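Local coordinates for protein aldose 1-epimerase (Caenorhabditis elegans, PDB 1LUR) that probably catalyses the interconversion of the alpha and beta anomers of aldose sugars such as galactose, at residues 28-33 with 58-63; 34-39 with 46-51; 64-69 with 172-177; 274-279 with 302-307; 282-287 with 296-301. One frame throughout, in Å; residues are numbered along the deposited sequence.

Interaction 1: residues 28-33 with 58-63; sequences LPFGAT and EFEKDA
Leu28 and Phe30 each hold CG anti to the backbone N (chi1 -172° and -180°), which starts both side chains off toward Phe59 and Glu60 on the helix 56-61. The Phe30 ring lies against the turn of helix between these two residues. Its CE2 atom comes to 3.4 Å from Glu60 CA, while Phe59 O stands at the ring edge, near its plane. Over one face sits the methylene Glu60 CG, 3.9 Å from the Phe30 ring centroid and displaced toward the rim; at 17° off the ring normal this is a CH-pi contact, with the Glu60 carboxylate nearly perpendicular to the ring. The hairpin between strands 24-28 and 33-40 supplies the platform: Pro29 to Ala32 form its type II turn, closed by Ala32 N to Pro29 O at 3.1 Å, and Leu28 and Thr33 exchange two backbone bonds at its base. Thr33 OG1 also donates to Phe30 O, 2.9 Å away and in the carbonyl plane, which ties down the backbone that carries the ring. An alanine at Phe30 would probably open a gap between turn and helix and leave Glu60 CG without the face it rests on. Beside the ring, Leu28 CD2 packs on Phe59 CB at 3.7 Å, and Thr33 CG2 meets Phe59 CE1 at 3.9 Å, both approaching obliquely. Phe59 is met edge-to-face by the ring of Phe53.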
# COMPACT_ATOMS: atom_id res chain seq x y z
N LEU A 28 10.19 9.34 -4.18
CA LEU A 28 10.72 10.30 -3.22
C LEU A 28 11.40 9.52 -2.09
O LEU A 28 10.79 8.64 -1.48
CB LEU A 28 9.59 11.16 -2.66
CG LEU A 28 9.94 12.36 -1.77
CD1 LEU A 28 10.74 13.39 -2.58
CD2 LEU A 28 8.65 12.98 -1.25
N PRO A 29 12.67 9.82 -1.82
CA PRO A 29 13.43 9.15 -0.76
C PRO A 29 12.68 9.15 0.57
O PRO A 29 12.74 8.18 1.33
CB PRO A 29 14.72 9.96 -0.69
CG PRO A 29 14.90 10.40 -2.10
CD PRO A 29 13.51 10.83 -2.49
N PHE A 30 11.97 10.24 0.84
CA PHE A 30 11.22 10.35 2.08
C PHE A 30 10.06 9.36 2.06
O PHE A 30 9.15 9.46 1.24
CB PHE A 30 10.67 11.77 2.27
CG PHE A 30 9.89 11.94 3.53
CD1 PHE A 30 10.53 11.89 4.77
CD2 PHE A 30 8.52 12.13 3.49
CE1 PHE A 30 9.80 12.03 5.95
CE2 PHE A 30 7.78 12.27 4.67
CZ PHE A 30 8.43 12.22 5.90
N GLY A 31 10.11 8.41 2.99
CA GLY A 31 9.07 7.40 3.07
C GLY A 31 9.07 6.46 1.88
O GLY A 31 8.11 5.72 1.69
N ALA A 32 10.16 6.47 1.10
CA ALA A 32 10.27 5.60 -0.08
C ALA A 32 8.91 5.62 -0.76
O ALA A 32 8.32 4.58 -1.06
CB ALA A 32 10.63 4.18 0.35
N THR A 33 8.44 6.84 -1.01
CA THR A 33 7.15 7.12 -1.63
C THR A 33 7.00 7.14 -3.15
O THR A 33 7.87 7.61 -3.88
CB THR A 33 6.64 8.50 -1.14
OG1 THR A 33 6.62 8.51 0.30
CG2 THR A 33 5.24 8.77 -1.67
N GLU A 58 5.19 19.20 1.01
CA GLU A 58 3.80 18.80 1.21
C GLU A 58 3.72 17.32 1.53
O GLU A 58 2.84 16.88 2.27
CB GLU A 58 2.97 19.10 -0.04
CG GLU A 58 2.82 20.57 -0.35
CD GLU A 58 2.05 20.81 -1.64
OE1 GLU A 58 0.81 20.65 -1.64
OE2 GLU A 58 2.69 21.14 -2.65
N PHE A 59 4.64 16.55 0.96
CA PHE A 59 4.68 15.11 1.19
C PHE A 59 5.17 14.85 2.60
O PHE A 59 4.64 13.98 3.30
CB PHE A 59 5.63 14.44 0.19
CG PHE A 59 4.95 13.92 -1.05
CD1 PHE A 59 4.17 12.77 -0.99
CD2 PHE A 59 5.09 14.57 -2.27
CE1 PHE A 59 3.55 12.27 -2.13
CE2 PHE A 59 4.46 14.09 -3.41
CZ PHE A 59 3.69 12.94 -3.34
N GLU A 60 6.18 15.60 3.02
CA GLU A 60 6.75 15.46 4.36
C GLU A 60 5.76 15.88 5.44
O GLU A 60 5.94 15.56 6.61
CB GLU A 60 8.02 16.30 4.48
CG GLU A 60 9.16 15.83 3.59
CD GLU A 60 10.39 16.73 3.68
OE1 GLU A 60 10.27 17.94 3.38
OE2 GLU A 60 11.47 16.24 4.07
N LYS A 61 4.71 16.58 5.04
CA LYS A 61 3.70 17.03 5.99
C LYS A 61 2.42 16.20 5.91
O LYS A 61 1.56 16.32 6.77
CB LYS A 61 3.39 18.51 5.77
CG LYS A 61 4.55 19.45 6.09
CD LYS A 61 4.24 20.90 5.71
CE LYS A 61 5.31 21.85 6.24
NZ LYS A 61 5.14 23.24 5.74
N ASP A 62 2.31 15.37 4.88
CA ASP A 62 1.13 14.53 4.70
C ASP A 62 0.93 13.57 5.87
O ASP A 62 1.90 13.11 6.47
CB ASP A 62 1.23 13.73 3.40
CG ASP A 62 0.12 12.71 3.25
OD1 ASP A 62 -1.05 13.04 3.54
OD2 ASP A 62 0.41 11.57 2.84
N ALA A 63 -0.33 13.28 6.19
CA ALA A 63 -0.65 12.37 7.29
C ALA A 63 -1.53 11.22 6.83
O ALA A 63 -1.87 10.32 7.61
CB ALA A 63 -1.35 13.14 8.40

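Interaction 2: residues 34-39 with 46-51; sequences LAKLTF and NQDLVL
Asp48 reaches across to Leu37 and Lys36 with CG anti to its backbone N (chi1 -165°). OD1 accepts two bonds from opposite faces of the carboxylate: Leu37 N at 3.3 Å, well above the plane, and Val50 N at 3.2 Å on the anti side, an Asx turn. OD2 rests on the lysine's aliphatic stem, 3.4 Å from Lys36 CB, the two side chains crossing at about a right angle. An alanine here would probably leave Leu37 N and Val50 N without their shared acceptor and the turn less firmly held. Leu37 CD2 meets Leu49 CD1 obliquely at 3.6 Å. Val50 CG2, set between its own backbone N and carbonyl carbon, turns in against the strand backbone, 3.6 Å from Ala35 O and close to Lys36 CA. The hairpin backbone is fastened by Leu49 N to Leu37 O (2.7 Å) and by the hydrogen-bonded pair Phe39 and Gln47. Strand 24-28 flanks strand 33-40 on its other edge, where Ala35 and Lys36 make a classic bulge opposite Thr26; Trp175 of strand 170-175 and Phe335 of strand 327-337 pack on Leu37 and Leu49.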
# COMPACT_ATOMS: atom_id res chain seq x y z
N LEU A 34 5.85 6.65 -3.61
CA LEU A 34 5.53 6.61 -5.03
C LEU A 34 4.78 7.93 -5.18
O LEU A 34 3.60 8.03 -4.85
CB LEU A 34 4.59 5.45 -5.36
CG LEU A 34 4.05 5.42 -6.80
CD1 LEU A 34 5.21 5.48 -7.80
CD2 LEU A 34 3.21 4.16 -7.01
N ALA A 35 5.49 8.96 -5.65
CA ALA A 35 4.92 10.29 -5.83
C ALA A 35 3.97 10.44 -7.02
O ALA A 35 2.88 11.00 -6.88
CB ALA A 35 6.04 11.31 -5.95
N LYS A 36 4.38 9.95 -8.19
CA LYS A 36 3.55 10.05 -9.38
C LYS A 36 3.70 8.80 -10.23
O LYS A 36 4.67 8.06 -10.08
CB LYS A 36 3.97 11.23 -10.25
CG LYS A 36 4.18 12.55 -9.54
CD LYS A 36 4.89 13.53 -10.49
CE LYS A 36 4.17 13.62 -11.83
NZ LYS A 36 4.87 14.51 -12.80
N LEU A 37 2.74 8.60 -11.12
CA LEU A 37 2.72 7.47 -12.04
C LEU A 37 1.85 7.88 -13.23
O LEU A 37 0.62 7.82 -13.17
CB LEU A 37 2.15 6.22 -11.36
CG LEU A 37 2.39 4.91 -12.12
CD1 LEU A 37 2.17 3.75 -11.18
CD2 LEU A 37 1.47 4.80 -13.32
N THR A 38 2.50 8.30 -14.31
CA THR A 38 1.79 8.73 -15.51
C THR A 38 1.70 7.63 -16.56
O THR A 38 2.64 6.86 -16.77
CB THR A 38 2.49 9.95 -16.13
OG1 THR A 38 3.84 9.62 -16.46
CG2 THR A 38 2.50 11.10 -15.14
N PHE A 39 0.55 7.57 -17.24
CA PHE A 39 0.30 6.57 -18.27
C PHE A 39 -0.77 7.12 -19.22
O PHE A 39 -1.81 7.59 -18.78
CB PHE A 39 -0.19 5.27 -17.63
CG PHE A 39 -0.17 4.09 -18.56
CD1 PHE A 39 1.03 3.56 -19.01
CD2 PHE A 39 -1.36 3.48 -18.95
CE1 PHE A 39 1.05 2.44 -19.84
CE2 PHE A 39 -1.35 2.36 -19.77
CZ PHE A 39 -0.14 1.83 -20.22
N ASN A 46 -1.75 11.60 -21.30
CA ASN A 46 -1.08 11.21 -20.06
C ASN A 46 -1.93 11.51 -18.83
O ASN A 46 -2.45 12.62 -18.67
CB ASN A 46 0.26 11.95 -19.91
CG ASN A 46 1.41 11.21 -20.58
OD1 ASN A 46 2.50 11.76 -20.73
ND2 ASN A 46 1.17 9.96 -20.97
N GLN A 47 -2.07 10.51 -17.97
CA GLN A 47 -2.85 10.66 -16.76
C GLN A 47 -2.04 10.17 -15.57
O GLN A 47 -1.41 9.11 -15.64
CB GLN A 47 -4.14 9.85 -16.85
CG GLN A 47 -5.03 10.01 -15.63
CD GLN A 47 -5.49 11.44 -15.44
OE1 GLN A 47 -6.26 11.96 -16.25
NE2 GLN A 47 -5.02 12.08 -14.37
N ASP A 48 -2.03 10.96 -14.50
CA ASP A 48 -1.29 10.59 -13.30
C ASP A 48 -2.29 9.70 -12.57
O ASP A 48 -3.36 10.16 -12.18
CB ASP A 48 -0.97 11.82 -12.46
CG ASP A 48 0.09 11.54 -11.40
OD1 ASP A 48 0.05 10.44 -10.80
OD2 ASP A 48 0.94 12.43 -11.16
N LEU A 49 -1.94 8.43 -12.40
CA LEU A 49 -2.81 7.48 -11.73
C LEU A 49 -2.83 7.48 -10.20
O LEU A 49 -3.68 6.83 -9.60
CB LEU A 49 -2.49 6.07 -12.24
CG LEU A 49 -2.44 5.93 -13.76
CD1 LEU A 49 -2.04 4.51 -14.13
CD2 LEU A 49 -3.80 6.28 -14.36
N VAL A 50 -1.91 8.20 -9.57
CA VAL A 50 -1.88 8.24 -8.10
C VAL A 50 -1.97 9.65 -7.54
O VAL A 50 -1.47 10.61 -8.14
CB VAL A 50 -0.60 7.58 -7.54
CG1 VAL A 50 -0.48 6.15 -8.06
CG2 VAL A 50 0.63 8.39 -7.92
N LEU A 51 -2.61 9.79 -6.39
CA LEU A 51 -2.75 11.09 -5.75
C LEU A 51 -1.38 11.51 -5.26
O LEU A 51 -0.43 10.73 -5.31
CB LEU A 51 -3.74 11.02 -4.59
CG LEU A 51 -5.14 10.53 -4.97
CD1 LEU A 51 -6.04 10.54 -3.75
CD2 LEU A 51 -5.72 11.43 -6.06
O HOH W 1 1.76 9.36 -3.46

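Interaction 3: residues 64-69 with 172-177; sequences ASIGKT and HAYWNL
Gly67 and Ala173 bring their CA atoms to 3.5 Å where the type II turn Ser65 to Lys68 is clasped by two backbone bonds: a nearly straight one from His172 N to Lys68 O (2.7 Å, 169°) and a more bent one from Gly67 N to His172 O (2.7 Å, 146°). Tyr174 carries the side-chain part. Its CG is anti to the carbonyl carbon (chi1 -74°), which starts the ring off toward the turn; the ring turns its edge to the carbonyls of Ala64 and Ser65, with Ala64 O in the ring plane. Tyr174 OH donates to Ala64 O at 2.6 Å, meeting a lone pair in the carbonyl plane. Ala64 CB touches the same hydroxyl, and Ile66 CG1 packs on Tyr174 CE1 at 3.7 Å, the two side chains crossing at about a right angle. His172 packs against the start of the turn: Ser65 CB lies over one ring face, 3.9 Å from the His172 centroid and toward the rim, as a CH-pi contact. Ser65 O presses on His172 CB at 2.9 Å, a tight approach. Asp62 accepts from Ala64 N through OD1 and from Ile66 N through OD2, and the approach to the edge strand 69-70 is joined here to its inner neighbour 170-175 in the seven-stranded sheet. With the phenol proton committed to a backbone carbonyl, the buried hydroxyl is satisfied on its donor side, and rotation about its C-O bond is probably restricted.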
# COMPACT_ATOMS: atom_id res chain seq x y z
N ALA A 64 -1.89 11.23 5.55
CA ALA A 64 -2.73 10.18 4.99
C ALA A 64 -1.92 9.06 4.34
O ALA A 64 -2.48 8.19 3.66
CB ALA A 64 -3.70 10.78 3.96
N SER A 65 -0.60 9.07 4.55
CA SER A 65 0.29 8.05 4.00
C SER A 65 0.17 7.88 2.49
O SER A 65 0.29 6.77 1.96
CB SER A 65 0.04 6.70 4.67
OG SER A 65 0.30 6.75 6.06
N ILE A 66 -0.06 8.98 1.78
CA ILE A 66 -0.21 8.95 0.33
C ILE A 66 1.04 8.44 -0.41
O ILE A 66 2.08 9.09 -0.42
CB ILE A 66 -0.59 10.36 -0.21
CG1 ILE A 66 -1.92 10.80 0.42
CG2 ILE A 66 -0.74 10.32 -1.73
CD1 ILE A 66 -2.39 12.16 -0.04
N GLY A 67 0.91 7.25 -1.00
CA GLY A 67 2.00 6.65 -1.75
C GLY A 67 3.23 6.15 -1.00
O GLY A 67 4.18 5.66 -1.60
N LYS A 68 3.21 6.26 0.32
CA LYS A 68 4.34 5.82 1.13
C LYS A 68 4.54 4.31 1.24
O LYS A 68 3.65 3.51 0.95
CB LYS A 68 4.20 6.34 2.56
CG LYS A 68 4.09 7.83 2.75
CD LYS A 68 3.88 8.13 4.24
CE LYS A 68 3.84 9.62 4.53
NZ LYS A 68 5.16 10.28 4.39
N THR A 69 5.76 3.95 1.64
CA THR A 69 6.11 2.55 1.84
C THR A 69 5.85 2.54 3.35
O THR A 69 6.50 3.28 4.09
CB THR A 69 7.61 2.26 1.65
OG1 THR A 69 7.92 2.18 0.26
CG2 THR A 69 7.96 0.93 2.33
N HIS A 172 1.35 2.42 0.17
CA HIS A 172 0.11 3.14 0.36
C HIS A 172 -0.32 4.13 -0.73
O HIS A 172 -0.82 5.21 -0.42
CB HIS A 172 0.16 3.86 1.71
CG HIS A 172 -1.17 3.97 2.39
ND1 HIS A 172 -2.23 4.68 1.87
CD2 HIS A 172 -1.62 3.43 3.56
CE1 HIS A 172 -3.27 4.58 2.68
NE2 HIS A 172 -2.93 3.83 3.71
N ALA A 173 -0.13 3.76 -1.99
CA ALA A 173 -0.52 4.66 -3.08
C ALA A 173 -2.04 4.68 -3.25
O ALA A 173 -2.69 3.64 -3.20
CB ALA A 173 0.15 4.23 -4.38
N TYR A 174 -2.59 5.87 -3.43
CA TYR A 174 -4.03 6.06 -3.62
C TYR A 174 -4.22 6.14 -5.13
O TYR A 174 -3.64 7.01 -5.78
CB TYR A 174 -4.50 7.37 -2.99
CG TYR A 174 -4.58 7.40 -1.48
CD1 TYR A 174 -3.43 7.36 -0.69
CD2 TYR A 174 -5.82 7.52 -0.83
CE1 TYR A 174 -3.51 7.46 0.71
CE2 TYR A 174 -5.90 7.62 0.55
CZ TYR A 174 -4.75 7.59 1.32
OH TYR A 174 -4.86 7.69 2.69
N TRP A 175 -5.04 5.26 -5.69
CA TRP A 175 -5.28 5.25 -7.13
C TRP A 175 -6.58 5.86 -7.65
O TRP A 175 -7.65 5.69 -7.06
CB TRP A 175 -5.16 3.82 -7.66
CG TRP A 175 -3.87 3.15 -7.31
CD1 TRP A 175 -3.59 2.47 -6.16
CD2 TRP A 175 -2.67 3.13 -8.09
NE1 TRP A 175 -2.29 2.01 -6.18
CE2 TRP A 175 -1.71 2.40 -7.36
CE3 TRP A 175 -2.32 3.64 -9.35
CZ2 TRP A 175 -0.41 2.19 -7.84
CZ3 TRP A 175 -1.03 3.43 -9.82
CH2 TRP A 175 -0.10 2.70 -9.07
N ASN A 176 -6.45 6.57 -8.77
CA ASN A 176 -7.54 7.24 -9.46
C ASN A 176 -7.03 7.26 -10.89
O ASN A 176 -6.08 7.97 -11.21
CB ASN A 176 -7.73 8.67 -8.94
CG ASN A 176 -8.85 9.40 -9.65
OD1 ASN A 176 -8.82 9.56 -10.87
ND2 ASN A 176 -9.85 9.84 -8.89
N LEU A 177 -7.67 6.47 -11.75
CA LEU A 177 -7.27 6.37 -13.15
C LEU A 177 -7.79 7.38 -14.18
O LEU A 177 -7.31 7.39 -15.31
CB LEU A 177 -7.59 4.96 -13.65
CG LEU A 177 -7.26 3.83 -12.66
CD1 LEU A 177 -7.62 2.48 -13.27
CD2 LEU A 177 -5.78 3.87 -12.30

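Interaction 4: residues 274-279 with 302-307; sequences PVIHLY and IEPQFH
His277 and Glu303 lie side by side on one face of two antiparallel strands, pointing the same way, with His277 CD2 3.4 Å from Glu303 OE1 at the ring edge. Between their backbones His277 N donates to Glu303 O (2.8 Å) and Glu303 N to His277 O (2.9 Å). Packing is tightest at Val275: its CG2 presses to 2.9 Å from Gln305 O, while CG1 stands over the centre of the His307 imidazole, 3.6 Å from the centroid, in a CH-pi contact. His307 ND1 is buried by this contact and has no partner in the model. On the opposite face Ile276 CG2 touches Ile302 CG2 at 3.8 Å, their side chains pointing the same way. The looser side is the partly exposed end, where Pro274 CD meets Phe306 CD2 obliquely at 3.9 Å. These are central strands of the seven-stranded antiparallel sheet: strand 238-243 borders 275-279, sending Asp238 and Asp240 to the two nitrogens of His277, and strand 170-175 borders 300-305, with His172 packed against Glu303.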
# COMPACT_ATOMS: atom_id res chain seq x y z
N PRO A 274 -0.55 -12.19 0.92
CA PRO A 274 -1.79 -12.95 1.03
C PRO A 274 -3.07 -12.12 0.99
O PRO A 274 -4.15 -12.65 0.73
CB PRO A 274 -1.62 -13.68 2.36
CG PRO A 274 -0.94 -12.63 3.19
CD PRO A 274 0.11 -12.08 2.23
N VAL A 275 -2.97 -10.82 1.26
CA VAL A 275 -4.16 -9.98 1.22
C VAL A 275 -3.89 -8.63 0.58
O VAL A 275 -2.74 -8.25 0.35
CB VAL A 275 -4.73 -9.72 2.65
CG1 VAL A 275 -4.75 -11.00 3.45
CG2 VAL A 275 -3.93 -8.64 3.36
N ILE A 276 -4.96 -7.93 0.27
CA ILE A 276 -4.86 -6.61 -0.33
C ILE A 276 -5.84 -5.74 0.41
O ILE A 276 -7.05 -5.97 0.36
CB ILE A 276 -5.22 -6.61 -1.83
CG1 ILE A 276 -4.21 -7.43 -2.62
CG2 ILE A 276 -5.29 -5.18 -2.32
CD1 ILE A 276 -4.44 -7.43 -4.13
N HIS A 277 -5.32 -4.75 1.12
CA HIS A 277 -6.18 -3.84 1.87
C HIS A 277 -6.69 -2.75 0.95
O HIS A 277 -5.90 -2.03 0.33
CB HIS A 277 -5.42 -3.20 3.03
CG HIS A 277 -6.28 -2.35 3.91
ND1 HIS A 277 -7.12 -2.89 4.86
CD2 HIS A 277 -6.47 -1.01 3.95
CE1 HIS A 277 -7.79 -1.91 5.46
NE2 HIS A 277 -7.41 -0.77 4.92
N LEU A 278 -8.01 -2.63 0.86
CA LEU A 278 -8.65 -1.63 0.02
C LEU A 278 -9.26 -0.54 0.89
O LEU A 278 -10.05 -0.82 1.78
CB LEU A 278 -9.75 -2.27 -0.82
CG LEU A 278 -9.36 -3.50 -1.66
CD1 LEU A 278 -10.61 -4.11 -2.29
CD2 LEU A 278 -8.36 -3.08 -2.72
N TYR A 279 -8.87 0.71 0.63
CA TYR A 279 -9.39 1.85 1.38
C TYR A 279 -9.98 2.85 0.40
O TYR A 279 -9.26 3.47 -0.39
CB TYR A 279 -8.27 2.50 2.20
CG TYR A 279 -8.66 3.80 2.86
CD1 TYR A 279 -9.81 3.89 3.64
CD2 TYR A 279 -7.88 4.94 2.69
CE1 TYR A 279 -10.17 5.10 4.25
CE2 TYR A 279 -8.23 6.15 3.29
CZ TYR A 279 -9.38 6.22 4.07
OH TYR A 279 -9.72 7.41 4.66
N ILE A 302 -4.71 0.97 -2.57
CA ILE A 302 -4.53 -0.45 -2.79
C ILE A 302 -3.25 -0.82 -2.06
O ILE A 302 -2.16 -0.40 -2.46
CB ILE A 302 -4.44 -0.77 -4.30
CG1 ILE A 302 -5.72 -0.30 -5.00
CG2 ILE A 302 -4.24 -2.25 -4.51
CD1 ILE A 302 -5.77 -0.59 -6.49
N GLU A 303 -3.39 -1.59 -0.99
CA GLU A 303 -2.24 -2.00 -0.18
C GLU A 303 -2.03 -3.50 -0.01
O GLU A 303 -2.62 -4.12 0.88
CB GLU A 303 -2.37 -1.35 1.20
CG GLU A 303 -3.13 -0.03 1.17
CD GLU A 303 -3.45 0.53 2.55
OE1 GLU A 303 -4.42 1.31 2.66
OE2 GLU A 303 -2.74 0.21 3.53
N PRO A 304 -1.21 -4.11 -0.88
CA PRO A 304 -0.92 -5.55 -0.79
C PRO A 304 -0.14 -5.68 0.51
O PRO A 304 0.83 -4.97 0.72
CB PRO A 304 -0.05 -5.80 -2.02
CG PRO A 304 -0.60 -4.81 -3.02
CD PRO A 304 -0.75 -3.56 -2.17
N GLN A 305 -0.55 -6.60 1.38
CA GLN A 305 0.16 -6.75 2.66
C GLN A 305 -0.27 -8.04 3.34
O GLN A 305 -1.06 -8.82 2.79
CB GLN A 305 -0.27 -5.60 3.58
CG GLN A 305 -1.79 -5.65 3.83
CD GLN A 305 -2.31 -4.61 4.82
OE1 GLN A 305 -2.24 -3.41 4.58
NE2 GLN A 305 -2.87 -5.09 5.93
N PHE A 306 0.24 -8.26 4.55
CA PHE A 306 -0.11 -9.44 5.33
C PHE A 306 -1.34 -8.95 6.08
O PHE A 306 -1.56 -7.74 6.20
CB PHE A 306 0.98 -9.81 6.35
CG PHE A 306 2.16 -10.50 5.76
CD1 PHE A 306 3.32 -9.79 5.45
CD2 PHE A 306 2.13 -11.87 5.51
CE1 PHE A 306 4.43 -10.44 4.90
CE2 PHE A 306 3.22 -12.53 4.96
CZ PHE A 306 4.38 -11.82 4.66
N HIS A 307 -2.13 -9.88 6.60
CA HIS A 307 -3.33 -9.51 7.35
C HIS A 307 -3.07 -8.42 8.37
O HIS A 307 -2.06 -8.45 9.08
CB HIS A 307 -3.91 -10.71 8.10
CG HIS A 307 -4.28 -11.86 7.22
ND1 HIS A 307 -3.38 -12.49 6.40
CD2 HIS A 307 -5.46 -12.50 7.06
CE1 HIS A 307 -3.98 -13.49 5.78
NE2 HIS A 307 -5.25 -13.52 6.16

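Interaction 5: residues 282-287 with 296-301. With SO4 (sulfate ion), chain C.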
# COMPACT_ATOMS: atom_id res chain seq x y z
N LYS A 282 -12.38 7.37 2.28
CA LYS A 282 -13.50 8.05 2.92
C LYS A 282 -13.16 9.27 3.78
O LYS A 282 -13.91 10.25 3.78
CB LYS A 282 -14.28 7.04 3.79
CG LYS A 282 -15.45 7.64 4.56
CD LYS A 282 -16.11 6.58 5.43
CE LYS A 282 -17.30 7.14 6.19
NZ LYS A 282 -16.91 8.25 7.10
N PHE A 283 -12.04 9.22 4.49
CA PHE A 283 -11.63 10.33 5.35
C PHE A 283 -10.57 11.26 4.76
O PHE A 283 -9.88 11.97 5.50
CB PHE A 283 -11.14 9.78 6.69
CG PHE A 283 -12.17 8.96 7.41
CD1 PHE A 283 -13.21 9.58 8.11
CD2 PHE A 283 -12.13 7.57 7.38
CE1 PHE A 283 -14.19 8.82 8.75
CE2 PHE A 283 -13.10 6.80 8.02
CZ PHE A 283 -14.14 7.43 8.71
N LEU A 284 -10.44 11.28 3.44
CA LEU A 284 -9.45 12.14 2.80
C LEU A 284 -9.98 13.57 2.64
O LEU A 284 -11.17 13.78 2.45
CB LEU A 284 -9.06 11.57 1.44
CG LEU A 284 -7.99 12.34 0.65
CD1 LEU A 284 -6.69 12.40 1.44
CD2 LEU A 284 -7.77 11.65 -0.69
N ASP A 285 -9.07 14.54 2.72
CA ASP A 285 -9.42 15.95 2.58
C ASP A 285 -8.12 16.75 2.65
O ASP A 285 -7.76 17.27 3.71
CB ASP A 285 -10.37 16.38 3.71
CG ASP A 285 -10.83 17.83 3.58
OD1 ASP A 285 -11.50 18.16 2.58
OD2 ASP A 285 -10.52 18.64 4.49
N CYS A 286 -7.42 16.84 1.53
CA CYS A 286 -6.16 17.57 1.47
C CYS A 286 -5.95 18.22 0.10
O CYS A 286 -6.56 17.82 -0.89
CB CYS A 286 -5.00 16.62 1.76
SG CYS A 286 -5.27 15.49 3.15
N LYS A 287 -5.09 19.23 0.06
CA LYS A 287 -4.79 19.94 -1.18
C LYS A 287 -3.70 19.18 -1.93
O LYS A 287 -2.52 19.28 -1.58
CB LYS A 287 -4.32 21.36 -0.89
CG LYS A 287 -3.94 22.16 -2.13
CD LYS A 287 -3.42 23.55 -1.79
CE LYS A 287 -4.51 24.44 -1.20
NZ LYS A 287 -5.65 24.61 -2.14
N ALA A 296 -13.88 13.07 -0.03
CA ALA A 296 -14.32 11.71 0.23
C ALA A 296 -14.39 10.83 -1.02
O ALA A 296 -14.83 11.27 -2.08
CB ALA A 296 -15.67 11.72 0.93
N ASN A 297 -13.95 9.58 -0.87
CA ASN A 297 -13.95 8.60 -1.95
C ASN A 297 -13.25 9.06 -3.23
O ASN A 297 -13.57 8.60 -4.32
CB ASN A 297 -15.39 8.17 -2.28
CG ASN A 297 -16.11 7.58 -1.08
OD1 ASN A 297 -15.58 6.71 -0.38
ND2 ASN A 297 -17.33 8.03 -0.83
N LYS A 298 -12.28 9.96 -3.09
CA LYS A 298 -11.53 10.47 -4.24
C LYS A 298 -10.76 9.37 -4.96
O LYS A 298 -10.81 9.26 -6.19
CB LYS A 298 -10.56 11.56 -3.80
CG LYS A 298 -9.49 11.92 -4.83
CD LYS A 298 -10.09 12.41 -6.15
CE LYS A 298 -9.01 12.78 -7.15
NZ LYS A 298 -9.58 13.27 -8.44
N ALA A 299 -10.03 8.56 -4.21
CA ALA A 299 -9.25 7.48 -4.81
C ALA A 299 -9.42 6.16 -4.09
O ALA A 299 -10.20 6.04 -3.14
CB ALA A 299 -7.78 7.86 -4.86
N LEU A 300 -8.69 5.16 -4.56
CA LEU A 300 -8.74 3.84 -3.98
C LEU A 300 -7.33 3.43 -3.56
O LEU A 300 -6.47 3.22 -4.41
CB LEU A 300 -9.28 2.82 -4.98
CG LEU A 300 -9.33 1.37 -4.48
CD1 LEU A 300 -10.37 1.25 -3.38
CD2 LEU A 300 -9.66 0.43 -5.63
N ALA A 301 -7.11 3.36 -2.25
CA ALA A 301 -5.80 2.97 -1.75
C ALA A 301 -5.74 1.46 -1.90
O ALA A 301 -6.64 0.75 -1.45
CB ALA A 301 -5.65 3.36 -0.28
S SO4 C . -18.19 8.60 10.62
O1 SO4 C . -18.69 8.78 9.24
O2 SO4 C . -17.21 9.66 10.93
O3 SO4 C . -19.32 8.67 11.56
O4 SO4 C . -17.53 7.28 10.73
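The connection between the neighbouring sheet strands 275-279 and 300-305 brings its outgoing limb, at Lys282 and Leu284, back against its returning limb, at Ala296 to Lys298. Near the end of strand 275-279, the hydroxyl of Tyr279 is hydrogen-bonded to Phe283 N. Lys282 O touches Ala296 CB at 3.7 Å, and Lys282 CA faces Asn297 N at 4.1 Å, so the meeting is largely of backbone with small groups. Leu284, its CG anti to the backbone N (chi1 -178°), turns inward, and its CD2 lies 4.2 Å from Lys298 CB, the two side chains crossing at a slant. Between the limbs, Leu284 O and Ala296 N are 3.7 Å apart and form no hydrogen bond; the buried Ala296 N has no partner in the model. Farther out the same connection closes into a small, weakly bonded hairpin of strands 286-287 and 293-294, where Cys286 and Tyr294 share a backbone hydrogen bond. Lys298 turns its amine the other way, to Ser180 O and to a salt bridge with Glu292. At the outer side the Lys282 chain runs extended until chi4 bends NZ aside (-61°), and NZ donates to O1 of a sulfate ion at 2.8 Å. Lys282 CG stands 4.2 Å above the centre of the Phe283 ring, while sulfate O2 lies in that ring's plane, 3.8 Å from Phe283 CE1. The sulfate probably comes from the crystallisation liquor.

From the N terminus, interaction 1 closes the loop from the 28-33 turn to the helix 56-61, and interaction 2, the hairpin of 34-39 with 46-51, is nested within it; Phe59 packs on Ala35 between them. Interaction 3 follows in series and spans the longest loop, about a hundred residues. It is bound to both predecessors by backbone bonds, Gly31 O with Thr69 N and Leu34 N with Gly67 O, so the four-stranded N-terminal sheet meets the seven-stranded one there. Interaction 4 pairs two inner strands of that sheet, and interaction 5 is nested inside its loop, sharing strand 300-305. Trp175 O with Leu300 N links interactions 3 and 5, while interactions 1 and 4 do not touch.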